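Local coordinates for 5-formaminoimidazole-4-carboxamide-1-(beta)-D-ribofuranosyl 5'-monophosphate synthetase (Methanocaldococcus jannaschii, PDB 2R7K) that catalyses the ATP- and formate-dependent formylation of AICAR to FAICAR, a folate-independent step of purine biosynthesis, at the interface of chains A and B. Numbering follows the deposited sequence. Chains: chain A/B, 5-formaminoimidazole-4-carboxamide-1-(beta)-D-ribofuranosyl 5'-monophosphate synthetase.

Contact 1: the interface of chains A and B. Residues chain A 168, 201, 233, 236-237, 251; chain B 238-240, 243.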
# COMPACT_ATOMS: atom_id res chain seq x y z
N ILE A 168 5.77 -24.01 42.97
CA ILE A 168 4.49 -24.70 42.90
C ILE A 168 4.39 -25.69 44.06
O ILE A 168 5.37 -26.36 44.40
CB ILE A 168 4.35 -25.47 41.57
CG1 ILE A 168 4.44 -24.50 40.39
CG2 ILE A 168 3.06 -26.28 41.54
CD1 ILE A 168 4.48 -25.18 39.03
N TYR A 201 -3.37 -22.70 41.26
CA TYR A 201 -2.61 -22.83 40.03
C TYR A 201 -3.61 -23.17 38.93
O TYR A 201 -4.26 -24.23 38.96
CB TYR A 201 -1.53 -23.91 40.16
CG TYR A 201 -0.60 -23.98 38.96
CD1 TYR A 201 0.67 -23.42 39.01
CD2 TYR A 201 -1.01 -24.58 37.77
CE1 TYR A 201 1.52 -23.47 37.92
CE2 TYR A 201 -0.17 -24.63 36.67
CZ TYR A 201 1.09 -24.07 36.75
OH TYR A 201 1.94 -24.12 35.66
N ILE A 233 11.32 -21.51 32.99
CA ILE A 233 10.21 -22.46 32.95
C ILE A 233 9.97 -23.07 31.55
O ILE A 233 9.81 -24.28 31.42
CB ILE A 233 8.92 -21.85 33.53
CG1 ILE A 233 7.80 -22.90 33.58
CG2 ILE A 233 8.50 -20.61 32.76
CD1 ILE A 233 8.14 -24.12 34.43
N LEU A 236 12.68 -25.36 31.01
CA LEU A 236 12.58 -26.49 31.93
C LEU A 236 11.64 -27.58 31.41
O LEU A 236 12.02 -28.74 31.34
CB LEU A 236 12.13 -26.01 33.32
CG LEU A 236 11.92 -27.03 34.45
CD1 LEU A 236 13.03 -28.05 34.47
CD2 LEU A 236 11.83 -26.31 35.81
N VAL A 237 10.43 -27.18 31.03
CA VAL A 237 9.42 -28.11 30.57
C VAL A 237 9.70 -28.65 29.17
O VAL A 237 8.96 -29.48 28.65
CB VAL A 237 8.02 -27.49 30.62
CG1 VAL A 237 7.70 -27.06 32.05
CG2 VAL A 237 7.93 -26.29 29.67
N PRO A 251 11.82 -24.04 38.98
CA PRO A 251 11.26 -23.19 37.93
C PRO A 251 11.32 -21.71 38.28
O PRO A 251 11.00 -21.32 39.41
CB PRO A 251 9.80 -23.64 37.86
CG PRO A 251 9.50 -24.18 39.21
CD PRO A 251 10.79 -24.84 39.65
N ARG B 238 3.17 -27.66 30.87
CA ARG B 238 3.97 -26.50 31.24
C ARG B 238 4.27 -26.52 32.74
O ARG B 238 4.91 -25.61 33.27
CB ARG B 238 3.26 -25.19 30.86
CG ARG B 238 4.23 -24.08 30.49
CD ARG B 238 3.78 -22.75 31.03
NE ARG B 238 4.72 -21.68 30.69
CZ ARG B 238 4.83 -20.55 31.37
NH1 ARG B 238 4.08 -20.34 32.44
NH2 ARG B 238 5.70 -19.62 30.98
N ILE B 239 3.77 -27.55 33.42
CA ILE B 239 4.06 -27.80 34.84
C ILE B 239 5.28 -28.72 34.90
O ILE B 239 5.33 -29.72 34.19
CB ILE B 239 2.86 -28.48 35.52
CG1 ILE B 239 1.64 -27.57 35.48
CG2 ILE B 239 3.18 -28.86 36.97
CD1 ILE B 239 0.34 -28.27 35.85
N PRO B 240 6.29 -28.37 35.72
CA PRO B 240 7.48 -29.24 35.81
C PRO B 240 7.10 -30.67 36.20
O PRO B 240 6.14 -30.86 36.95
CB PRO B 240 8.32 -28.58 36.90
CG PRO B 240 7.88 -27.15 36.89
CD PRO B 240 6.41 -27.18 36.58
N ASP B 243 6.29 -31.69 39.82
CA ASP B 243 4.96 -31.25 40.25
C ASP B 243 3.81 -31.99 39.56
O ASP B 243 2.77 -32.23 40.16
CB ASP B 243 4.84 -29.74 40.06
CG ASP B 243 5.91 -28.99 40.81
OD1 ASP B 243 5.94 -29.10 42.05
OD2 ASP B 243 6.73 -28.31 40.16
O HOH W 1 4.49 -23.84 35.46
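A:Ile168, A:Ile233 and A:Pro251 gather around the ring of B:Pro240, a worked example of a homohexamer subunit boundary built mainly on apolar fit. A:Ile168 meets the proline tip to tip, CD1 to CD at 3.7 Å. A:Ile233 crosses it at about a right angle, laying CD1 3.9 Å from B:Pro240 CG, while A:Pro251 touches the same CG more distantly. The second apolar pair is A:Tyr201, a residue of the ATP site, and B:Ile239, which run past each other in opposite directions and bring ring atom CE2 to 3.6 Å from CG1.

Mixed contacts flank this core. The carboxylate carbon CG of B:Asp243 packs against A:Ile168 CB at 3.9 Å, and chi1 of -57°, with CG anti to the carbonyl carbon, points the carboxylate at the isoleucine. An alanine here would probably leave a gap beside the CB and CG2 of A:Ile168, freeing that isoleucine to shift. A:Val237 CG1 leans on the backbone oxygen of B:Arg238, and methyl CG2 of A:Ile233 sits over the face of that arginine's guanidinium, nearest to NH2.

A polar link runs through water: a molecule in the plane of the tyrosine ring, at its edge, sits 2.6 Å from the phenol OH of A:Tyr201 and 2.8 Å from B:Arg238 O.

Contact 2: the interface of chains A and B. Residues chain A 204-207, 227, 261; chain B 229-230, 234-235, 256.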
# COMPACT_ATOMS: atom_id res chain seq x y z
N GLY A 204 -4.11 -24.18 32.04
CA GLY A 204 -4.73 -23.79 30.79
C GLY A 204 -3.79 -23.04 29.87
O GLY A 204 -2.57 -23.02 30.08
N THR A 205 -4.36 -22.41 28.85
CA THR A 205 -3.58 -21.75 27.82
C THR A 205 -3.51 -20.24 28.08
O THR A 205 -4.51 -19.61 28.41
CB THR A 205 -4.18 -22.04 26.44
OG1 THR A 205 -5.60 -22.06 26.54
CG2 THR A 205 -3.72 -23.40 25.94
N ASN A 206 -2.31 -19.68 27.96
CA ASN A 206 -2.08 -18.26 28.20
C ASN A 206 -2.54 -17.36 27.05
O ASN A 206 -2.09 -17.50 25.91
CB ASN A 206 -0.59 -18.03 28.43
CG ASN A 206 -0.26 -16.59 28.79
OD1 ASN A 206 0.83 -16.11 28.47
ND2 ASN A 206 -1.17 -15.91 29.47
N PHE A 207 -3.45 -16.44 27.36
CA PHE A 207 -3.79 -15.35 26.45
C PHE A 207 -3.64 -14.03 27.19
O PHE A 207 -4.42 -13.74 28.09
CB PHE A 207 -5.22 -15.49 25.95
CG PHE A 207 -5.47 -16.75 25.18
CD1 PHE A 207 -5.29 -16.79 23.81
CD2 PHE A 207 -5.91 -17.89 25.83
CE1 PHE A 207 -5.53 -17.95 23.10
CE2 PHE A 207 -6.14 -19.06 25.12
CZ PHE A 207 -5.95 -19.08 23.74
N LYS A 227 1.16 -14.95 24.02
CA LYS A 227 1.46 -15.78 25.17
C LYS A 227 2.89 -15.49 25.62
O LYS A 227 3.76 -15.19 24.80
CB LYS A 227 1.26 -17.27 24.87
CG LYS A 227 2.36 -17.93 24.05
CD LYS A 227 2.08 -19.43 23.88
CE LYS A 227 3.38 -20.21 23.72
NZ LYS A 227 3.17 -21.68 23.70
N VAL A 261 -0.54 -15.34 19.34
CA VAL A 261 -1.56 -16.36 19.43
C VAL A 261 -2.89 -15.70 19.09
O VAL A 261 -3.04 -14.50 19.27
CB VAL A 261 -1.62 -16.95 20.88
CG1 VAL A 261 -2.16 -15.92 21.86
CG2 VAL A 261 -2.47 -18.21 20.91
N TYR B 229 -3.51 -24.84 20.04
CA TYR B 229 -3.22 -24.41 21.40
C TYR B 229 -4.40 -24.92 22.20
O TYR B 229 -5.50 -24.35 22.13
CB TYR B 229 -3.14 -22.89 21.45
CG TYR B 229 -2.42 -22.31 22.63
CD1 TYR B 229 -1.32 -22.95 23.18
CD2 TYR B 229 -2.82 -21.10 23.17
CE1 TYR B 229 -0.65 -22.41 24.25
CE2 TYR B 229 -2.14 -20.55 24.24
CZ TYR B 229 -1.07 -21.21 24.78
OH TYR B 229 -0.39 -20.68 25.86
N GLU B 230 -4.19 -26.01 22.94
CA GLU B 230 -5.28 -26.77 23.56
C GLU B 230 -5.20 -26.79 25.09
O GLU B 230 -4.12 -26.81 25.66
CB GLU B 230 -5.29 -28.20 22.99
CG GLU B 230 -5.75 -28.26 21.54
CD GLU B 230 -5.30 -29.51 20.81
OE1 GLU B 230 -4.30 -30.13 21.23
OE2 GLU B 230 -5.95 -29.87 19.80
N ASP B 234 -1.86 -28.10 27.05
CA ASP B 234 -0.74 -27.18 26.86
C ASP B 234 -0.44 -26.37 28.13
O ASP B 234 0.65 -25.81 28.28
CB ASP B 234 -0.96 -26.29 25.63
CG ASP B 234 -0.83 -27.06 24.33
OD1 ASP B 234 0.13 -27.86 24.21
OD2 ASP B 234 -1.67 -26.89 23.42
N GLY B 235 -1.39 -26.35 29.05
CA GLY B 235 -1.12 -25.88 30.41
C GLY B 235 -0.50 -26.97 31.29
O GLY B 235 0.40 -26.70 32.08
N THR B 256 -8.45 -24.09 22.17
CA THR B 256 -8.66 -22.74 22.69
C THR B 256 -8.09 -21.65 21.78
O THR B 256 -8.45 -20.48 21.92
CB THR B 256 -8.08 -22.53 24.12
OG1 THR B 256 -6.64 -22.56 24.08
CG2 THR B 256 -8.60 -23.58 25.09
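The side chain of B:Tyr229 reaches across to A:Thr205 and A:Asn206, showing how one aromatic residue can combine polar and apolar recognition. Its phenol OH accepts a bent hydrogen bond from the backbone N of A:Asn206, 3.0 Å long with 137° at the hydrogen. Methyl CG2 of A:Thr205 stands over the centre of the ring face, 3.4 Å from the centroid, in a CH-pi contact. B:Tyr229 turns its CD2/CE2 edge to the face of A:Phe207, offset toward the rim, the planes 69° apart, and A:Val261 CG2 touches CD2 at 3.7 Å. Near the ring's tip, the aliphatic CD of A:Lys227 packs on CZ and OH. A phenylalanine in place of B:Tyr229 would probably keep much of this packing but leave the amide of A:Asn206 without its acceptor.

Beside the ring, the hydroxyls of A:Thr205 and B:Thr256 join OG1 to OG1 in a 2.7 Å hydrogen bond. The torsion of A:Thr205 (chi1 38°) serves both contacts, turning OG1 to its partner threonine while CG2 covers the tyrosine.

In the second shell, B:Thr256 OG1 donates to B:Tyr229 O from above the carbonyl plane, linking strand 253-260 to strand 219-230 of chain B. B:Glu230 N gives a nearly straight bond, 2.7 Å, to the anti lone pair of B:Asp234 OD2. Because B:Glu230 binds ATP, the site fastens the subunits next to a nucleotide-binding residue and may help to hold it in place.

Contact 3: the interface of chains A and B. Residues chain A 265, 268, 272, 327-328, 331; chain B 30, 58, 323.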
# COMPACT_ATOMS: atom_id res chain seq x y z
N GLU A 265 -12.62 -18.32 18.00
CA GLU A 265 -13.46 -17.14 17.73
C GLU A 265 -14.73 -17.08 18.58
O GLU A 265 -15.14 -15.99 19.00
CB GLU A 265 -13.79 -17.00 16.24
CG GLU A 265 -14.35 -15.63 15.84
CD GLU A 265 -14.67 -15.54 14.36
OE1 GLU A 265 -13.73 -15.59 13.54
OE2 GLU A 265 -15.87 -15.40 14.01
N LEU A 268 -14.70 -14.78 21.64
CA LEU A 268 -14.51 -13.33 21.59
C LEU A 268 -15.60 -12.54 22.32
O LEU A 268 -15.31 -11.48 22.91
CB LEU A 268 -14.34 -12.87 20.14
CG LEU A 268 -12.99 -13.20 19.51
CD1 LEU A 268 -13.00 -12.81 18.05
CD2 LEU A 268 -11.86 -12.49 20.26
N PHE A 272 -14.55 -9.69 24.90
CA PHE A 272 -15.03 -8.30 24.84
C PHE A 272 -15.79 -7.93 26.11
O PHE A 272 -15.62 -6.83 26.65
CB PHE A 272 -15.89 -8.08 23.60
CG PHE A 272 -15.09 -7.76 22.35
CD1 PHE A 272 -14.91 -8.71 21.36
CD2 PHE A 272 -14.51 -6.51 22.18
CE1 PHE A 272 -14.17 -8.42 20.21
CE2 PHE A 272 -13.77 -6.21 21.04
CZ PHE A 272 -13.61 -7.16 20.05
N PRO A 327 -3.44 -10.20 13.48
CA PRO A 327 -4.72 -10.69 12.94
C PRO A 327 -5.95 -9.89 13.37
O PRO A 327 -6.87 -9.72 12.58
CB PRO A 327 -4.80 -12.14 13.45
CG PRO A 327 -3.37 -12.55 13.66
CD PRO A 327 -2.65 -11.29 14.11
N TYR A 328 -5.98 -9.43 14.62
CA TYR A 328 -7.09 -8.62 15.12
C TYR A 328 -7.00 -7.14 14.72
O TYR A 328 -7.99 -6.55 14.28
CB TYR A 328 -7.22 -8.76 16.65
CG TYR A 328 -7.55 -10.17 17.07
CD1 TYR A 328 -8.78 -10.74 16.75
CD2 TYR A 328 -6.62 -10.95 17.76
CE1 TYR A 328 -9.09 -12.05 17.12
CE2 TYR A 328 -6.92 -12.27 18.13
CZ TYR A 328 -8.15 -12.80 17.81
OH TYR A 328 -8.45 -14.09 18.18
N LEU A 331 -8.20 -6.14 11.17
CA LEU A 331 -9.60 -6.18 10.74
C LEU A 331 -10.25 -4.81 10.60
O LEU A 331 -11.12 -4.63 9.76
CB LEU A 331 -10.44 -7.07 11.66
CG LEU A 331 -10.02 -8.54 11.76
CD1 LEU A 331 -10.75 -9.21 12.91
CD2 LEU A 331 -10.29 -9.27 10.45
N LEU B 30 -14.79 -13.78 11.07
CA LEU B 30 -14.12 -12.47 11.04
C LEU B 30 -13.35 -12.21 9.76
O LEU B 30 -13.47 -11.13 9.19
CB LEU B 30 -13.21 -12.27 12.25
CG LEU B 30 -13.94 -11.97 13.55
CD1 LEU B 30 -12.95 -11.84 14.69
CD2 LEU B 30 -14.78 -10.71 13.42
N PHE B 58 -15.44 -4.81 15.08
CA PHE B 58 -14.46 -5.02 14.02
C PHE B 58 -15.01 -4.53 12.67
O PHE B 58 -14.27 -4.46 11.69
CB PHE B 58 -14.03 -6.49 13.93
CG PHE B 58 -13.00 -6.90 14.96
CD1 PHE B 58 -11.81 -6.20 15.09
CD2 PHE B 58 -13.21 -8.01 15.77
CE1 PHE B 58 -10.85 -6.58 16.03
CE2 PHE B 58 -12.25 -8.40 16.70
CZ PHE B 58 -11.08 -7.69 16.83
N MET B 323 -5.21 -13.96 9.76
CA MET B 323 -6.26 -13.07 9.26
C MET B 323 -5.66 -11.83 8.60
O MET B 323 -6.31 -11.16 7.79
CB MET B 323 -7.21 -12.66 10.38
CG MET B 323 -8.01 -13.81 10.96
SD MET B 323 -9.44 -13.28 11.90
CE MET B 323 -8.71 -12.50 13.33
O HOH W 2 -13.51 -3.38 9.25
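A:Leu331 lies against B:Phe58 and B:Leu30 in a largely apolar subunit contact of the homohexamer, and its side chain illustrates how a branched residue can serve several partners at once. Starting at the root, CB touches ring atom CD1 of B:Phe58 at 3.8 Å. A chi1 of -60° sets CG anti to the carbonyl carbon, and the extended chi2 then brings CD1 over the centre of that ring, 3.8 Å from its centroid, in a CH-pi contact. The same methyl also meets B:Leu30 CD1 and the terminal CE of B:Met323, whereas the other branch, CD2, packs on the backbone oxygen of B:Leu30.

A:Phe272 and A:Tyr328 also flank the phenylalanine. A:Phe272 presents its edge, with B:Phe58 CE2 in the plane of its ring and 3.8 Å from CZ. A:Tyr328 comes obliquely to the tip, CD1 against CZ, and its backbone O approaches CE1.

B:Met323, bent at chi3 (-68°), turns CE to the backbone oxygen of A:Pro327 at 3.4 Å and to the tyrosine ring. B:Leu30 meets A:Leu268 tip to tip, their CD1 methyls packed tightly.

B:Leu30 N, in the first turn of helix 29-38, donates a 3.2 Å hydrogen bond to A:Glu265 OE1, on its syn side but 29° out of the carboxylate plane; the helix start would probably favour this negative group. A water joins the backbone oxygens, 2.7 Å from A:Leu331 O and 2.8 Å from B:Phe58 O.

Contact 4: the interface of chains A and B. Residues chain A 227, 259-261; chain B 258-260.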
# COMPACT_ATOMS: atom_id res chain seq x y z
N LYS A 227 1.16 -14.95 24.02
CA LYS A 227 1.46 -15.78 25.17
C LYS A 227 2.89 -15.49 25.62
O LYS A 227 3.76 -15.19 24.80
CB LYS A 227 1.26 -17.27 24.87
CG LYS A 227 2.36 -17.93 24.05
CD LYS A 227 2.08 -19.43 23.88
CE LYS A 227 3.38 -20.21 23.72
NZ LYS A 227 3.17 -21.68 23.70
N ILE A 259 5.04 -14.67 22.13
CA ILE A 259 4.71 -15.46 20.96
C ILE A 259 3.29 -15.06 20.61
O ILE A 259 2.46 -14.92 21.50
CB ILE A 259 4.80 -16.97 21.29
CG1 ILE A 259 6.23 -17.34 21.69
CG2 ILE A 259 4.33 -17.82 20.13
CD1 ILE A 259 6.36 -18.71 22.32
N PRO A 260 3.02 -14.81 19.32
CA PRO A 260 1.66 -14.45 18.91
C PRO A 260 0.71 -15.64 19.03
O PRO A 260 1.11 -16.79 18.84
CB PRO A 260 1.82 -14.03 17.45
CG PRO A 260 3.09 -14.69 16.98
CD PRO A 260 3.97 -14.81 18.19
N VAL A 261 -0.54 -15.34 19.34
CA VAL A 261 -1.56 -16.36 19.43
C VAL A 261 -2.89 -15.70 19.09
O VAL A 261 -3.04 -14.50 19.27
CB VAL A 261 -1.62 -16.95 20.88
CG1 VAL A 261 -2.16 -15.92 21.86
CG2 VAL A 261 -2.47 -18.21 20.91
N ASN B 258 -4.76 -20.77 18.42
CA ASN B 258 -3.78 -21.21 17.46
C ASN B 258 -2.55 -20.33 17.45
O ASN B 258 -2.60 -19.15 17.81
CB ASN B 258 -4.38 -21.27 16.04
CG ASN B 258 -5.79 -21.83 16.02
OD1 ASN B 258 -6.02 -22.97 15.62
ND2 ASN B 258 -6.75 -21.01 16.44
N ILE B 259 -1.43 -20.92 17.05
CA ILE B 259 -0.14 -20.26 17.04
C ILE B 259 0.38 -20.45 15.62
O ILE B 259 0.24 -21.54 15.06
CB ILE B 259 0.81 -20.91 18.07
CG1 ILE B 259 0.24 -20.75 19.48
CG2 ILE B 259 2.21 -20.33 17.98
CD1 ILE B 259 0.93 -21.60 20.53
N PRO B 260 0.91 -19.38 15.00
CA PRO B 260 1.46 -19.51 13.66
C PRO B 260 2.74 -20.33 13.65
O PRO B 260 3.51 -20.31 14.61
CB PRO B 260 1.74 -18.06 13.24
CG PRO B 260 1.86 -17.30 14.53
CD PRO B 260 0.99 -18.00 15.52
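The backbone oxygen of A:Pro260 is faced by carbons of two residues of chain B: CD of B:Pro260 at 3.5 Å and methyl CG2 of B:Ile259 at 3.8 Å. These are van der Waals contacts, and the polar atoms of the two chains stay too far apart here to pair directly, so shape does the work. It is an instructive case of one short segment meeting its own copy, since residues 259 and 260 of both chains take part.

The two prolines lean obliquely on each other, ring atom CG against CG at 3.8 Å. Alongside them the isoleucines touch by equivalent branches, CG2 to CG2 at 3.9 Å. In each isoleucine CG2 lies anti to the backbone N while CG1 lies beside it (chi1 -62°), which in B:Ile259 leaves the longer branch for other partners. Its CG1 packs near A:Val261 CG2, and its CD1 lies 3.9 Å from the side-chain amine nitrogen NZ of A:Lys227, whose extended chain crosses the isoleucine at about a right angle.

A:Val261 CG2 also presses close to the backbone oxygen of B:Asn258, at 3.2 Å. B:Asn258 binds the substrate AICAR, so the neighbouring subunit reaches the main chain of a substrate-binding residue and may help to fix its position.

In the fold, the patch brings together the ends of strand 253-260 of both chains, with A:Val261 directly following that strand and A:Lys227 contributed by strand 219-230.

Contacts 2 and 4 lie about 9 Å apart between the centres of their C-alpha atoms and share A:Lys227 and A:Val261; strands 219-230 and 253-260 supply residues to both. Measured in the same way, contact 1 is about 15 Å from contact 2, contact 3 about 14 Å from contact 4, and contacts 1 and 3 about 31 Å apart. Helix 233-236 gives residues of chain A to contact 1 and of chain B to contact 2. Since the whole interface is not an exact two-fold, it plausibly repeats around a trimer of the known hexamer, a dimer of trimers, and it includes ATP- and AICAR-binding residues.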